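Local coordinates for protein glutamine synthetase (PDB 4BAX) that belongs to the glutamine synthetase family, joining a beta-grasp domain to a catalytic domain in an assembly of ten chains, at residues Ala106-Phe111 and Ala239-Tyr244; Glu114-Phe119 and Asn173-Pro178; Asp153-His158 and Gly179-Gln184. All coordinates share one frame; numbering follows the deposited sequence.

Contact 1 of 3, residues Ala106-Phe111 and Ala239-Tyr244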
loop_
_atom_site.group_PDB
_atom_site.type_symbol
_atom_site.label_atom_id
_atom_site.label_comp_id
_atom_site.label_asym_id
_atom_site.label_seq_id
_atom_site.Cartn_x
_atom_site.Cartn_y
_atom_site.Cartn_z
ATOM N N ALA A 106 44.034 39.988 -25.683
ATOM C CA ALA A 106 44.482 41.304 -25.224
ATOM C C ALA A 106 43.423 42.088 -24.419
ATOM O O ALA A 106 43.783 42.826 -23.489
ATOM C CB ALA A 106 44.960 42.139 -26.421
ATOM N N GLN A 107 42.137 41.924 -24.764
ATOM C CA GLN A 107 41.041 42.583 -24.035
ATOM C C GLN A 107 40.757 41.917 -22.690
ATOM O O GLN A 107 40.078 42.481 -21.820
ATOM C CB GLN A 107 39.784 42.687 -24.890
ATOM C CG GLN A 107 39.994 43.498 -26.148
ATOM C CD GLN A 107 38.703 43.812 -26.877
ATOM O OE1 GLN A 107 37.751 44.345 -26.299
ATOM N NE2 GLN A 107 38.675 43.504 -28.171
ATOM N N GLU A 108 41.291 40.709 -22.541
ATOM C CA GLU A 108 41.171 39.922 -21.315
ATOM C C GLU A 108 39.713 39.712 -20.862
ATOM O O GLU A 108 39.339 40.064 -19.736
ATOM C CB GLU A 108 42.005 40.545 -20.199
ATOM C CG GLU A 108 43.440 40.792 -20.660
ATOM C CD GLU A 108 44.374 41.176 -19.534
ATOM O OE1 GLU A 108 43.880 41.424 -18.406
ATOM O OE2 GLU A 108 45.596 41.258 -19.793
ATOM N N PRO A 109 38.900 39.092 -21.725
ATOM C CA PRO A 109 37.503 38.874 -21.344
ATOM C C PRO A 109 37.391 37.894 -20.175
ATOM O O PRO A 109 38.142 36.918 -20.109
ATOM C CB PRO A 109 36.891 38.287 -22.618
ATOM C CG PRO A 109 38.045 37.631 -23.322
ATOM C CD PRO A 109 39.221 38.510 -23.041
ATOM N N VAL A 110 36.452 38.165 -19.271
ATOM C CA VAL A 110 36.218 37.335 -18.096
ATOM C C VAL A 110 34.708 37.096 -17.969
ATOM O O VAL A 110 33.893 37.964 -18.307
ATOM C CB VAL A 110 36.767 38.025 -16.837
ATOM C CG1 VAL A 110 36.390 37.269 -15.584
ATOM C CG2 VAL A 110 38.281 38.172 -16.936
ATOM N N PHE A 111 34.327 35.906 -17.520
ATOM C CA PHE A 111 32.920 35.568 -17.441
ATOM C C PHE A 111 32.513 35.031 -16.085
ATOM O O PHE A 111 33.291 34.341 -15.418
ATOM C CB PHE A 111 32.566 34.530 -18.496
ATOM C CG PHE A 111 32.580 35.068 -19.896
ATOM C CD1 PHE A 111 33.743 35.043 -20.649
ATOM C CD2 PHE A 111 31.437 35.624 -20.453
ATOM C CE1 PHE A 111 33.763 35.551 -21.942
ATOM C CE2 PHE A 111 31.453 36.133 -21.749
ATOM C CZ PHE A 111 32.619 36.095 -22.493
ATOM N N ALA A 239 39.190 46.980 -20.182
ATOM C CA ALA A 239 38.646 48.314 -20.412
ATOM C C ALA A 239 37.311 48.544 -19.692
ATOM O O ALA A 239 37.076 49.607 -19.104
ATOM C CB ALA A 239 38.488 48.566 -21.909
ATOM N N MET A 240 36.449 47.541 -19.708
ATOM C CA MET A 240 35.169 47.640 -19.022
ATOM C C MET A 240 35.354 47.736 -17.501
ATOM O O MET A 240 34.646 48.468 -16.814
ATOM C CB MET A 240 34.275 46.465 -19.398
ATOM C CG MET A 240 33.814 46.539 -20.843
ATOM S SD MET A 240 33.083 44.996 -21.417
ATOM C CE MET A 240 31.493 45.055 -20.553
ATOM N N ARG A 241 36.313 46.985 -16.975
ATOM C CA ARG A 241 36.645 47.075 -15.558
ATOM C C ARG A 241 37.289 48.417 -15.200
ATOM O O ARG A 241 37.244 48.857 -14.051
ATOM C CB ARG A 241 37.510 45.902 -15.091
ATOM C CG ARG A 241 37.018 44.550 -15.540
ATOM C CD ARG A 241 37.847 43.419 -14.946
ATOM N NE ARG A 241 38.899 42.998 -15.882
ATOM C CZ ARG A 241 38.695 42.245 -16.969
ATOM N NH1 ARG A 241 37.456 41.840 -17.300
ATOM N NH2 ARG A 241 39.724 41.916 -17.747
ATOM N N GLU A 242 37.933 49.031 -16.189
ATOM C CA GLU A 242 38.530 50.352 -16.013
ATOM C C GLU A 242 37.599 51.561 -16.167
ATOM O O GLU A 242 37.733 52.527 -15.417
ATOM C CB GLU A 242 39.820 50.499 -16.848
ATOM C CG GLU A 242 41.032 49.862 -16.128
ATOM C CD GLU A 242 42.168 49.430 -17.059
ATOM O OE1 GLU A 242 42.268 49.958 -18.187
ATOM O OE2 GLU A 242 42.963 48.547 -16.667
ATOM N N GLY A 243 36.688 51.531 -17.141
ATOM C CA GLY A 243 35.878 52.707 -17.429
ATOM C C GLY A 243 34.491 52.451 -17.998
ATOM O O GLY A 243 34.217 51.401 -18.583
ATOM N N TYR A 244 33.610 53.432 -17.827
ATOM C CA TYR A 244 32.198 53.317 -18.205
ATOM C C TYR A 244 31.905 53.391 -19.686
ATOM O O TYR A 244 30.853 52.940 -20.131
ATOM C CB TYR A 244 31.354 54.357 -17.457
ATOM C CG TYR A 244 29.875 54.010 -17.347
ATOM C CD1 TYR A 244 29.425 53.016 -16.481
ATOM C CD2 TYR A 244 28.931 54.692 -18.101
ATOM C CE1 TYR A 244 28.067 52.701 -16.385
ATOM C CE2 TYR A 244 27.573 54.388 -18.007
ATOM C CZ TYR A 244 27.146 53.390 -17.150
ATOM O OH TYR A 244 25.803 53.077 -17.056
#

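Contact 2 of 3, residues Glu114-Phe119 and Asn173-Pro178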
loop_
_atom_site.group_PDB
_atom_site.type_symbol
_atom_site.label_atom_id
_atom_site.label_comp_id
_atom_site.label_asym_id
_atom_site.label_seq_id
_atom_site.Cartn_x
_atom_site.Cartn_y
_atom_site.Cartn_z
ATOM N N GLU A 114 25.602 32.346 -13.890
ATOM C CA GLU A 114 24.693 31.976 -12.819
ATOM C C GLU A 114 23.781 30.878 -13.384
ATOM O O GLU A 114 22.843 31.132 -14.148
ATOM C CB GLU A 114 23.887 33.197 -12.395
ATOM C CG GLU A 114 24.784 34.421 -12.077
ATOM C CD GLU A 114 23.993 35.670 -11.680
ATOM O OE1 GLU A 114 22.760 35.713 -11.925
ATOM O OE2 GLU A 114 24.604 36.608 -11.111
ATOM N N GLN A 115 24.060 29.644 -12.975
ATOM C CA GLN A 115 23.469 28.487 -13.615
ATOM C C GLN A 115 22.302 27.956 -12.835
ATOM O O GLN A 115 22.437 27.491 -11.701
ATOM C CB GLN A 115 24.520 27.385 -13.757
ATOM C CG GLN A 115 23.950 26.031 -14.163
ATOM C CD GLN A 115 23.601 25.924 -15.661
ATOM O OE1 GLN A 115 24.492 25.879 -16.545
ATOM N NE2 GLN A 115 22.298 25.851 -15.948
ATOM N N GLU A 116 21.139 28.026 -13.467
ATOM C CA GLU A 116 19.926 27.579 -12.822
ATOM C C GLU A 116 19.531 26.169 -13.270
ATOM O O GLU A 116 19.871 25.727 -14.376
ATOM C CB GLU A 116 18.788 28.576 -13.089
ATOM C CG GLU A 116 19.054 29.966 -12.484
ATOM C CD GLU A 116 17.922 30.971 -12.732
ATOM O OE1 GLU A 116 17.104 30.748 -13.659
ATOM O OE2 GLU A 116 17.841 31.972 -11.970
ATOM N N TYR A 117 18.801 25.478 -12.402
ATOM C CA TYR A 117 18.300 24.154 -12.708
ATOM C C TYR A 117 17.122 23.845 -11.815
ATOM O O TYR A 117 16.996 24.432 -10.737
ATOM C CB TYR A 117 19.392 23.102 -12.534
ATOM C CG TYR A 117 19.989 23.079 -11.133
ATOM C CD1 TYR A 117 20.963 23.995 -10.748
ATOM C CD2 TYR A 117 19.573 22.150 -10.194
ATOM C CE1 TYR A 117 21.503 23.979 -9.480
ATOM C CE2 TYR A 117 20.119 22.134 -8.918
ATOM C CZ TYR A 117 21.081 23.044 -8.571
ATOM O OH TYR A 117 21.610 23.007 -7.300
ATOM N N THR A 118 16.314 22.872 -12.224
ATOM C CA THR A 118 15.133 22.466 -11.463
ATOM C C THR A 118 15.168 20.967 -11.186
ATOM O O THR A 118 15.433 20.175 -12.102
ATOM C CB THR A 118 13.827 22.852 -12.218
ATOM O OG1 THR A 118 13.945 24.193 -12.736
ATOM C CG2 THR A 118 12.609 22.764 -11.294
ATOM N N PHE A 119 14.908 20.583 -9.936
ATOM C CA PHE A 119 14.812 19.162 -9.571
ATOM C C PHE A 119 13.495 18.505 -9.975
ATOM O O PHE A 119 12.412 19.086 -9.810
ATOM C CB PHE A 119 15.038 18.944 -8.071
ATOM C CG PHE A 119 16.462 19.082 -7.651
ATOM C CD1 PHE A 119 17.459 18.440 -8.345
ATOM C CD2 PHE A 119 16.813 19.905 -6.570
ATOM C CE1 PHE A 119 18.794 18.592 -7.958
ATOM C CE2 PHE A 119 18.139 20.067 -6.188
ATOM C CZ PHE A 119 19.131 19.406 -6.884
ATOM N N ASN A 173 22.303 29.423 -4.407
ATOM C CA ASN A 173 21.081 29.830 -3.729
ATOM C C ASN A 173 19.837 29.084 -4.230
ATOM O O ASN A 173 19.824 28.541 -5.348
ATOM C CB ASN A 173 20.882 31.343 -3.817
ATOM C CG ASN A 173 20.617 31.819 -5.232
ATOM O OD1 ASN A 173 21.550 32.054 -6.024
ATOM N ND2 ASN A 173 19.342 31.932 -5.573
ATOM N N ALA A 174 18.791 29.077 -3.400
ATOM C CA ALA A 174 17.498 28.524 -3.791
ATOM C C ALA A 174 16.742 29.562 -4.628
ATOM O O ALA A 174 16.705 30.752 -4.263
ATOM C CB ALA A 174 16.689 28.142 -2.546
ATOM N N GLU A 175 16.138 29.127 -5.742
ATOM C CA GLU A 175 15.472 30.061 -6.657
ATOM C C GLU A 175 13.966 30.219 -6.429
ATOM O O GLU A 175 13.407 29.640 -5.500
ATOM C CB GLU A 175 15.775 29.723 -8.113
ATOM C CG GLU A 175 16.992 30.469 -8.676
ATOM C CD GLU A 175 16.784 31.996 -8.717
ATOM O OE1 GLU A 175 15.664 32.437 -9.076
ATOM O OE2 GLU A 175 17.751 32.754 -8.444
ATOM N N VAL A 176 13.336 31.036 -7.271
ATOM C CA VAL A 176 11.939 31.439 -7.119
ATOM C C VAL A 176 10.931 30.276 -7.210
ATOM O O VAL A 176 9.976 30.211 -6.442
ATOM C CB VAL A 176 11.571 32.545 -8.152
ATOM C CG1 VAL A 176 10.057 32.862 -8.097
ATOM C CG2 VAL A 176 12.410 33.800 -7.913
ATOM N N MET A 177 11.155 29.361 -8.147
ATOM C CA MET A 177 10.344 28.158 -8.267
ATOM C C MET A 177 10.760 27.080 -7.263
ATOM O O MET A 177 11.944 26.894 -6.983
ATOM C CB MET A 177 10.437 27.617 -9.690
ATOM C CG MET A 177 9.377 26.563 -9.993
ATOM S SD MET A 177 9.606 25.797 -11.606
ATOM C CE MET A 177 9.027 24.145 -11.302
ATOM N N PRO A 178 9.776 26.363 -6.702
ATOM C CA PRO A 178 10.130 25.286 -5.773
ATOM C C PRO A 178 10.963 24.187 -6.419
ATOM O O PRO A 178 10.597 23.688 -7.487
ATOM C CB PRO A 178 8.757 24.732 -5.344
ATOM C CG PRO A 178 7.778 25.268 -6.323
ATOM C CD PRO A 178 8.319 26.575 -6.770
HETATM O O HOH W 1 11.013 21.224 -8.633
#

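Contact 3 of 3, residues Asp153-His158 and Gly179-Gln184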
loop_
_atom_site.group_PDB
_atom_site.type_symbol
_atom_site.label_atom_id
_atom_site.label_comp_id
_atom_site.label_asym_id
_atom_site.label_seq_id
_atom_site.Cartn_x
_atom_site.Cartn_y
_atom_site.Cartn_z
ATOM N N ASP A 153 19.716 18.613 0.336
ATOM C CA ASP A 153 20.736 17.593 0.529
ATOM C C ASP A 153 21.520 17.360 -0.789
ATOM O O ASP A 153 22.750 17.254 -0.761
ATOM C CB ASP A 153 20.124 16.297 1.075
ATOM C CG ASP A 153 18.892 15.854 0.293
ATOM O OD1 ASP A 153 18.327 16.675 -0.474
ATOM O OD2 ASP A 153 18.477 14.685 0.462
ATOM N N VAL A 154 20.821 17.337 -1.932
ATOM C CA VAL A 154 21.477 17.197 -3.238
ATOM C C VAL A 154 22.358 18.411 -3.532
ATOM O O VAL A 154 23.509 18.280 -3.961
ATOM C CB VAL A 154 20.447 17.058 -4.407
ATOM C CG1 VAL A 154 21.189 16.680 -5.704
ATOM C CG2 VAL A 154 19.376 16.004 -4.137
ATOM N N VAL A 155 21.810 19.591 -3.277
ATOM C CA VAL A 155 22.499 20.830 -3.569
ATOM C C VAL A 155 23.805 20.941 -2.778
ATOM O O VAL A 155 24.852 21.334 -3.322
ATOM C CB VAL A 155 21.608 22.006 -3.255
ATOM C CG1 VAL A 155 22.395 23.307 -3.387
ATOM C CG2 VAL A 155 20.377 21.977 -4.170
ATOM N N GLU A 156 23.753 20.565 -1.503
ATOM C CA GLU A 156 24.933 20.598 -0.669
ATOM C C GLU A 156 25.980 19.602 -1.097
ATOM O O GLU A 156 27.170 19.943 -1.126
ATOM C CB GLU A 156 24.584 20.386 0.796
ATOM C CG GLU A 156 23.771 21.508 1.404
ATOM C CD GLU A 156 24.613 22.742 1.806
ATOM O OE1 GLU A 156 25.852 22.634 2.014
ATOM O OE2 GLU A 156 24.016 23.828 1.943
ATOM N N ALA A 157 25.552 18.401 -1.485
ATOM C CA ALA A 157 26.507 17.387 -1.934
ATOM C C ALA A 157 27.237 17.850 -3.202
ATOM O O ALA A 157 28.467 17.695 -3.332
ATOM C CB ALA A 157 25.800 16.077 -2.167
ATOM N N HIS A 158 26.486 18.465 -4.106
ATOM C CA HIS A 158 27.037 18.992 -5.341
ATOM C C HIS A 158 28.013 20.166 -5.125
ATOM O O HIS A 158 29.095 20.218 -5.742
ATOM C CB HIS A 158 25.910 19.398 -6.256
ATOM C CG HIS A 158 26.352 20.152 -7.467
ATOM N ND1 HIS A 158 26.137 21.505 -7.619
ATOM C CD2 HIS A 158 27.000 19.740 -8.580
ATOM C CE1 HIS A 158 26.622 21.891 -8.783
ATOM N NE2 HIS A 158 27.151 20.841 -9.386
ATOM N N GLY A 179 12.042 23.794 -5.746
ATOM C CA GLY A 179 12.969 22.821 -6.278
ATOM C C GLY A 179 13.881 23.401 -7.336
ATOM O O GLY A 179 14.605 22.643 -7.999
ATOM N N GLN A 180 13.863 24.730 -7.479
ATOM C CA GLN A 180 14.740 25.415 -8.420
ATOM C C GLN A 180 15.885 26.045 -7.668
ATOM O O GLN A 180 15.695 26.682 -6.621
ATOM C CB GLN A 180 13.969 26.480 -9.203
ATOM C CG GLN A 180 14.593 26.889 -10.542
ATOM C CD GLN A 180 13.702 27.830 -11.342
ATOM O OE1 GLN A 180 13.470 28.983 -10.956
ATOM N NE2 GLN A 180 13.195 27.337 -12.469
ATOM N N TRP A 181 17.076 25.877 -8.241
ATOM C CA TRP A 181 18.307 26.280 -7.586
ATOM C C TRP A 181 19.265 26.937 -8.567
ATOM O O TRP A 181 19.096 26.835 -9.799
ATOM C CB TRP A 181 18.981 25.064 -6.947
ATOM C CG TRP A 181 18.220 24.452 -5.814
ATOM C CD1 TRP A 181 17.228 23.523 -5.909
ATOM C CD2 TRP A 181 18.379 24.725 -4.419
ATOM N NE1 TRP A 181 16.763 23.192 -4.659
ATOM C CE2 TRP A 181 17.457 23.915 -3.727
ATOM C CE3 TRP A 181 19.218 25.566 -3.685
ATOM C CZ2 TRP A 181 17.349 23.926 -2.340
ATOM C CZ3 TRP A 181 19.107 25.571 -2.301
ATOM C CH2 TRP A 181 18.185 24.753 -1.647
ATOM N N GLU A 182 20.270 27.602 -7.997
ATOM C CA GLU A 182 21.313 28.253 -8.773
ATOM C C GLU A 182 22.683 28.079 -8.141
ATOM O O GLU A 182 22.806 28.038 -6.918
ATOM C CB GLU A 182 21.006 29.738 -8.915
ATOM C CG GLU A 182 21.911 30.487 -9.863
ATOM C CD GLU A 182 21.704 31.997 -9.766
ATOM O OE1 GLU A 182 20.636 32.480 -10.237
ATOM O OE2 GLU A 182 22.590 32.697 -9.213
ATOM N N PHE A 183 23.700 27.941 -8.988
ATOM C CA PHE A 183 25.096 28.068 -8.569
ATOM C C PHE A 183 25.831 28.997 -9.535
ATOM O O PHE A 183 25.506 29.050 -10.719
ATOM C CB PHE A 183 25.787 26.697 -8.403
ATOM C CG PHE A 183 25.989 25.943 -9.702
ATOM C CD1 PHE A 183 27.091 26.186 -10.512
ATOM C CD2 PHE A 183 25.063 25.003 -10.125
ATOM C CE1 PHE A 183 27.269 25.493 -11.719
ATOM C CE2 PHE A 183 25.242 24.318 -11.324
ATOM C CZ PHE A 183 26.352 24.565 -12.114
ATOM N N GLN A 184 26.805 29.743 -9.028
ATOM C CA GLN A 184 27.489 30.746 -9.841
ATOM C C GLN A 184 28.931 30.326 -10.092
ATOM O O GLN A 184 29.674 30.062 -9.136
ATOM C CB GLN A 184 27.433 32.114 -9.152
ATOM C CG GLN A 184 26.009 32.622 -8.907
ATOM C CD GLN A 184 25.661 32.634 -7.427
ATOM O OE1 GLN A 184 26.532 32.867 -6.589
ATOM N NE2 GLN A 184 24.389 32.382 -7.094
#

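Contact 1 of 3, residues Ala106-Phe111 and Ala239-Tyr244
Arg241 NH2 donates a hydrogen bond to the backbone carbonyl Glu108 O at 2.7 Å. The bond is nearly straight, with an N-H...O angle of 167°. The acceptor lies close to the guanidinium plane, so it is met at the edge of the group. Arg241 reaches it because its chain bends at chi3 (-95°) and brings the guanidinium to the loop before strand 110-121. The other terminal nitrogen, NH1, bonds Ser236 OG. These two bonds leave little freedom for the group to rotate. Val110 CG2 lies obliquely to the guanidinium, 3.8 Å from Arg241 NH1, and the two side chains cross at about a right angle. Glu108 CB touches Arg241 NH2 at 3.6 Å. Its carboxylate stays further off, with Glu108 OE1 4.2 Å from Arg241 NH2. That is too far for a salt bridge, though the opposite charges probably attract. The contact is small and partly buried. It ties the short helix 238-242 to the start of strand 110-121. Strand 231-236 lies beside both, and Val110 pairs with its Ser236 through the backbone. Helix 323-341 packs against Gln107, Pro109 and Phe111.

Contact 2 of 3, residues Glu114-Phe119 and Asn173-Pro178
Glu116 and Glu175 bring two carboxylates close together. Glu116 OE2 lies 3.4 Å from Glu175 CD and 3.6 Å from Glu175 OE2. The side chains cross at about a right angle, and the carboxylate planes are 40° apart. Glu116 reaches across with an extended chain, whereas Glu175 is folded at chi2 (-64°). Glu182 OE1 is close to both acids, so three carboxylates gather here. The crowding of like charge is consistent with the acidic cluster in the active site of glutamine synthetases.

Hydrogen bonds hold Glu175 from within its own segment and Glu116 from outside. Glu116 OE1 accepts from Gly230 N. Val176 N donates to Glu175 OE1 at 3.3 Å, meeting it from above the carboxylate plane. A weak bond runs from Asn173 ND2 to Glu175 OE2. Asn173 ND2 also donates to Ala174 O at 3.2 Å, which helps to fix the Asn173 amide.

The apolar part is one methyl pair. Thr118 CG2 meets Met177 CE at 3.8 Å, the side chains again crossing at about a right angle. Met177 is extended through chi2 and bends only at chi3, which carries its terminal methyl to the strand. On the other branch of Thr118, OG1 accepts a hydrogen bond from Gln180 NE2.

One water joins the backbones. It donates to Phe119 O at 2.8 Å and to Pro178 O at 2.7 Å.

Together these interactions hold the turn after strand 169-174 against strand 110-121. Strand 180-188 is hydrogen-bonded to both strands and lies between them in the sheet. Tyr117 and Phe119 pack on helix 152-164, while Val176 touches Ser46 of a second subunit.

Contact 3 of 3, residues Asp153-His158 and Gly179-Gln184
Val155 and Trp181 form the larger half of this buried contact. Val155 CG2 sits over one face of the indole and makes a CH-pi contact with the five-membered ring. The methyl is 3.5 Å from the centroid of that Trp181 ring and only 14° off its normal. Its nearest atom is Trp181 CD2, 3.4 Å from Val155 CG2. The second methyl, Val155 CG1, sits at the rim of the six-membered ring, 3.9 Å from Trp181 CE3. CG1 is anti to the backbone N of Val155 (chi1 173°), and this rotation turns both methyls to the indole. The rim of the indole is held separately, since Trp181 NE1 donates a hydrogen bond to Phe150 O. That bond helps to fix the ring plane under the valine.

His158, one turn further along the helix, meets Phe183. Its CE1 comes over one face of the phenyl ring, offset toward the rim, and lies 3.7 Å from Phe183 CD2. The ring planes are at 59° and the centroids 5.1 Å apart, so the pair is oblique. His158 NE2 donates to Ala200 O. The imidazole is thus hydrogen-bonded to helix 190-210 while its CE1 corner meets the phenylalanine. Phe183 has CG in the position between the backbone N and the carbonyl carbon, from which its ring is presented to the helix.

The contact seats helix 152-164 on one side of strand 180-188. Trp181 and Phe183 point toward the helix, whereas Glu182 points away. Strands 110-121 and 169-174 flank strand 180-188, and Val155 also touches Tyr117 and Ile172 on them. Helix 190-210 packs beside both Phe183 and His158. Glu156 of helix 152-164 forms a salt bridge with Arg70 of a second subunit.

How the contacts relate
From the N terminus the chain first passes through 106-111, which opens contact 1, and then through 114-119 on the same strand, which opens contact 2. Helix 152-164 opens contact 3. Contact 2 closes at 173-178 and contact 3 directly after it at 179-184, so these two loops cross. Contact 1 closes last, at 239-244, and encloses both. Contacts 2 and 3 adjoin in space, their centres about 8 Å apart. They tie helix 152-164 and strands 110-121, 169-174 and 180-188 into one unit. Contact 1 has its centre about 29 Å from that of contact 2 and fixes the start of strand 110-121 to helix 238-242.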